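Local coordinates for protein beta-mannosidase (Trichoderma harzianum, PDB 4CVU) that probably hydrolyses beta-linked mannose residues from the non-reducing ends of oligosaccharides, as a fungal member of glycoside hydrolase family 2, at residues G596-P601 / L624-Y629. Sequence-based numbering, arbitrary orientation.
With NAG (2-acetamido-2-deoxy-beta-D-glucopyranose), chain L.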
loop_
_atom_site.group_PDB
_atom_site.type_symbol
_atom_site.label_atom_id
_atom_site.label_comp_id
_atom_site.label_asym_id
_atom_site.label_seq_id
_atom_site.Cartn_x
_atom_site.Cartn_y
_atom_site.Cartn_z
ATOM N N GLY A 596 -10.311 27.149 12.154
ATOM C CA GLY A 596 -9.250 26.118 12.031
ATOM C C GLY A 596 -8.074 26.393 11.121
ATOM O O GLY A 596 -7.920 27.501 10.575
ATOM N N PHE A 597 -7.195 25.388 11.054
ATOM C CA PHE A 597 -5.949 25.358 10.281
ATOM C C PHE A 597 -5.779 23.851 9.974
ATOM O O PHE A 597 -6.142 23.075 10.836
ATOM C CB PHE A 597 -4.809 25.796 11.151
ATOM C CG PHE A 597 -3.614 26.321 10.401
ATOM C CD1 PHE A 597 -2.618 25.505 9.989
ATOM C CD2 PHE A 597 -3.522 27.695 10.110
ATOM C CE1 PHE A 597 -1.527 25.990 9.293
ATOM C CE2 PHE A 597 -2.452 28.190 9.449
ATOM C CZ PHE A 597 -1.441 27.368 9.030
ATOM N N ILE A 598 -5.269 23.412 8.809
ATOM C CA ILE A 598 -5.099 21.946 8.516
ATOM C C ILE A 598 -3.899 21.279 9.150
ATOM O O ILE A 598 -2.920 21.986 9.496
ATOM C CB ILE A 598 -5.107 21.662 7.012
ATOM C CG1 ILE A 598 -3.857 22.259 6.351
ATOM C CG2 ILE A 598 -6.367 22.223 6.366
ATOM C CD1 ILE A 598 -3.560 21.745 4.954
ATOM N N SER A 599 -3.846 19.933 9.294
ATOM C CA SER A 599 -2.618 19.390 9.745
ATOM C C SER A 599 -2.599 17.960 9.120
ATOM O O SER A 599 -3.655 17.469 8.723
ATOM C CB SER A 599 -2.645 19.302 11.274
ATOM O OG SER A 599 -3.599 18.303 11.754
ATOM N N MET A 600 -1.407 17.387 9.026
ATOM C CA MET A 600 -1.228 16.038 8.479
ATOM C C MET A 600 -1.841 15.041 9.391
ATOM O O MET A 600 -1.839 15.220 10.601
ATOM C CB MET A 600 0.262 15.709 8.425
ATOM C CG MET A 600 1.129 16.270 7.351
ATOM S SD MET A 600 0.546 15.909 5.743
ATOM C CE MET A 600 1.886 16.348 4.685
ATOM N N PRO A 601 -2.293 13.883 8.851
ATOM C CA PRO A 601 -2.631 12.859 9.794
ATOM C C PRO A 601 -1.390 12.046 10.215
ATOM O O PRO A 601 -0.302 12.161 9.611
ATOM C CB PRO A 601 -3.554 11.942 8.965
ATOM C CG PRO A 601 -3.065 12.058 7.573
ATOM C CD PRO A 601 -2.684 13.532 7.471
ATOM N N LEU A 624 -1.302 15.522 -3.814
ATOM C CA LEU A 624 -2.562 15.429 -4.586
ATOM C C LEU A 624 -3.770 15.098 -3.711
ATOM O O LEU A 624 -4.898 15.312 -4.118
ATOM C CB LEU A 624 -2.448 14.450 -5.766
ATOM C CG LEU A 624 -1.663 15.033 -6.967
ATOM C CD1 LEU A 624 -1.457 14.023 -8.087
ATOM C CD2 LEU A 624 -2.365 16.282 -7.495
ATOM N N ARG A 625 -3.528 14.583 -2.511
ATOM C CA ARG A 625 -4.611 14.295 -1.569
ATOM C C ARG A 625 -4.909 15.474 -0.657
ATOM O O ARG A 625 -5.913 15.471 0.072
ATOM C CB ARG A 625 -4.287 13.056 -0.775
ATOM C CG ARG A 625 -4.365 11.788 -1.616
ATOM C CD ARG A 625 -3.763 10.622 -0.875
ATOM N NE ARG A 625 -4.674 10.162 0.183
ATOM C CZ ARG A 625 -5.561 9.165 0.046
ATOM N NH1 ARG A 625 -5.709 8.516 -1.098
ATOM N NH2 ARG A 625 -6.366 8.852 1.049
ATOM N N ASN A 626 -4.097 16.503 -0.715
ATOM C CA ASN A 626 -4.396 17.738 0.016
ATOM C C ASN A 626 -5.319 18.563 -0.868
ATOM O O ASN A 626 -4.871 19.069 -1.926
ATOM C CB ASN A 626 -3.135 18.524 0.300
ATOM C CG ASN A 626 -3.388 19.703 1.226
ATOM O OD1 ASN A 626 -4.546 20.122 1.454
ATOM N ND2 ASN A 626 -2.341 20.158 1.851
ATOM N N HIS A 627 -6.587 18.699 -0.457
ATOM C CA HIS A 627 -7.511 19.473 -1.242
ATOM C C HIS A 627 -7.654 20.875 -0.730
ATOM O O HIS A 627 -8.563 21.577 -1.143
ATOM C CB HIS A 627 -8.852 18.774 -1.385
ATOM C CG HIS A 627 -8.787 17.550 -2.247
ATOM N ND1 HIS A 627 -9.853 16.703 -2.430
ATOM C CD2 HIS A 627 -7.780 17.049 -3.000
ATOM C CE1 HIS A 627 -9.519 15.735 -3.262
ATOM N NE2 HIS A 627 -8.261 15.913 -3.613
ATOM N N HIS A 628 -6.763 21.261 0.161
ATOM C CA HIS A 628 -6.626 22.664 0.580
ATOM C C HIS A 628 -5.383 23.179 -0.137
ATOM O O HIS A 628 -4.284 22.969 0.361
ATOM C CB HIS A 628 -6.433 22.760 2.105
ATOM C CG HIS A 628 -6.347 24.177 2.611
ATOM N ND1 HIS A 628 -7.318 25.120 2.340
ATOM C CD2 HIS A 628 -5.445 24.788 3.416
ATOM C CE1 HIS A 628 -6.997 26.269 2.929
ATOM N NE2 HIS A 628 -5.863 26.095 3.584
ATOM N N TYR A 629 -5.500 23.845 -1.295
ATOM C CA TYR A 629 -6.715 24.388 -1.864
ATOM C C TYR A 629 -7.227 23.537 -3.019
ATOM O O TYR A 629 -6.445 22.908 -3.710
ATOM C CB TYR A 629 -6.450 25.797 -2.393
ATOM C CG TYR A 629 -6.204 26.763 -1.293
ATOM C CD1 TYR A 629 -5.002 26.762 -0.612
ATOM C CD2 TYR A 629 -7.197 27.652 -0.892
ATOM C CE1 TYR A 629 -4.775 27.638 0.433
ATOM C CE2 TYR A 629 -6.983 28.539 0.149
ATOM C CZ TYR A 629 -5.771 28.521 0.813
ATOM O OH TYR A 629 -5.547 29.376 1.846
HETATM C C1 NAG L . -6.984 26.686 -8.259
HETATM C C2 NAG L . -6.657 28.112 -7.914
HETATM C C3 NAG L . -7.400 29.039 -8.862
HETATM C C4 NAG L . -7.050 28.636 -10.297
HETATM C C5 NAG L . -7.322 27.144 -10.513
HETATM C C6 NAG L . -6.961 26.659 -11.912
HETATM C C7 NAG L . -6.293 29.068 -5.674
HETATM C C8 NAG L . -6.804 29.198 -4.256
HETATM N N2 NAG L . -7.014 28.336 -6.524
HETATM O O3 NAG L . -7.029 30.384 -8.551
HETATM O O4 NAG L . -7.795 29.380 -11.253
HETATM O O5 NAG L . -6.556 26.407 -9.584
HETATM O O6 NAG L . -5.606 26.949 -12.147
HETATM O O7 NAG L . -5.241 29.624 -5.966
#
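I598 meets N626 and H628 with its aliphatic branches. CD1 does most of the touching. I598 CD1 sits 3.7 Å from N626 ND2. I598 CD1 also lies 3.9 Å from H628 CD2, at the edge of the imidazole and near its plane. I598 CG2 comes to the same ring carbon, H628 CD2, at 4.0 Å. The long branch of I598 leaves between the backbone N and the carbonyl carbon (chi1 68°) and then runs extended, which brings CD1 to both partners. Across the contact the touch is purely van der Waals.

The amide of N626 is held at both ends. N626 OD1 accepts from H628 N at 2.8 Å, closing an Asx turn; the donor lies tilted 34° from the carbonyl plane. ND2 gives a hydrogen bond to Q645 OE1 of helix 638-655. With an alanine here, H628 N and Q645 OE1 would probably lose these partners, and a gap would be likely to open beside I598 CD1.

A cis peptide joins H628 to Y629, and their rings overlap near their rims, with Y629 CE1 3.6 Å above the H628 imidazole plane. Y629 OH is hydrogen-bonded to E647 OE2. Y629 CD2 lies 3.7 Å from C8 of a NAG attached to the protein, in oblique contact.

M648 and W717 also pack on I598. The contact is buried packing. It joins the loop after strand 592-595 to the turn leaving helix 620-625, within what is probably the catalytic (beta/alpha)8 barrel of this family 2 enzyme.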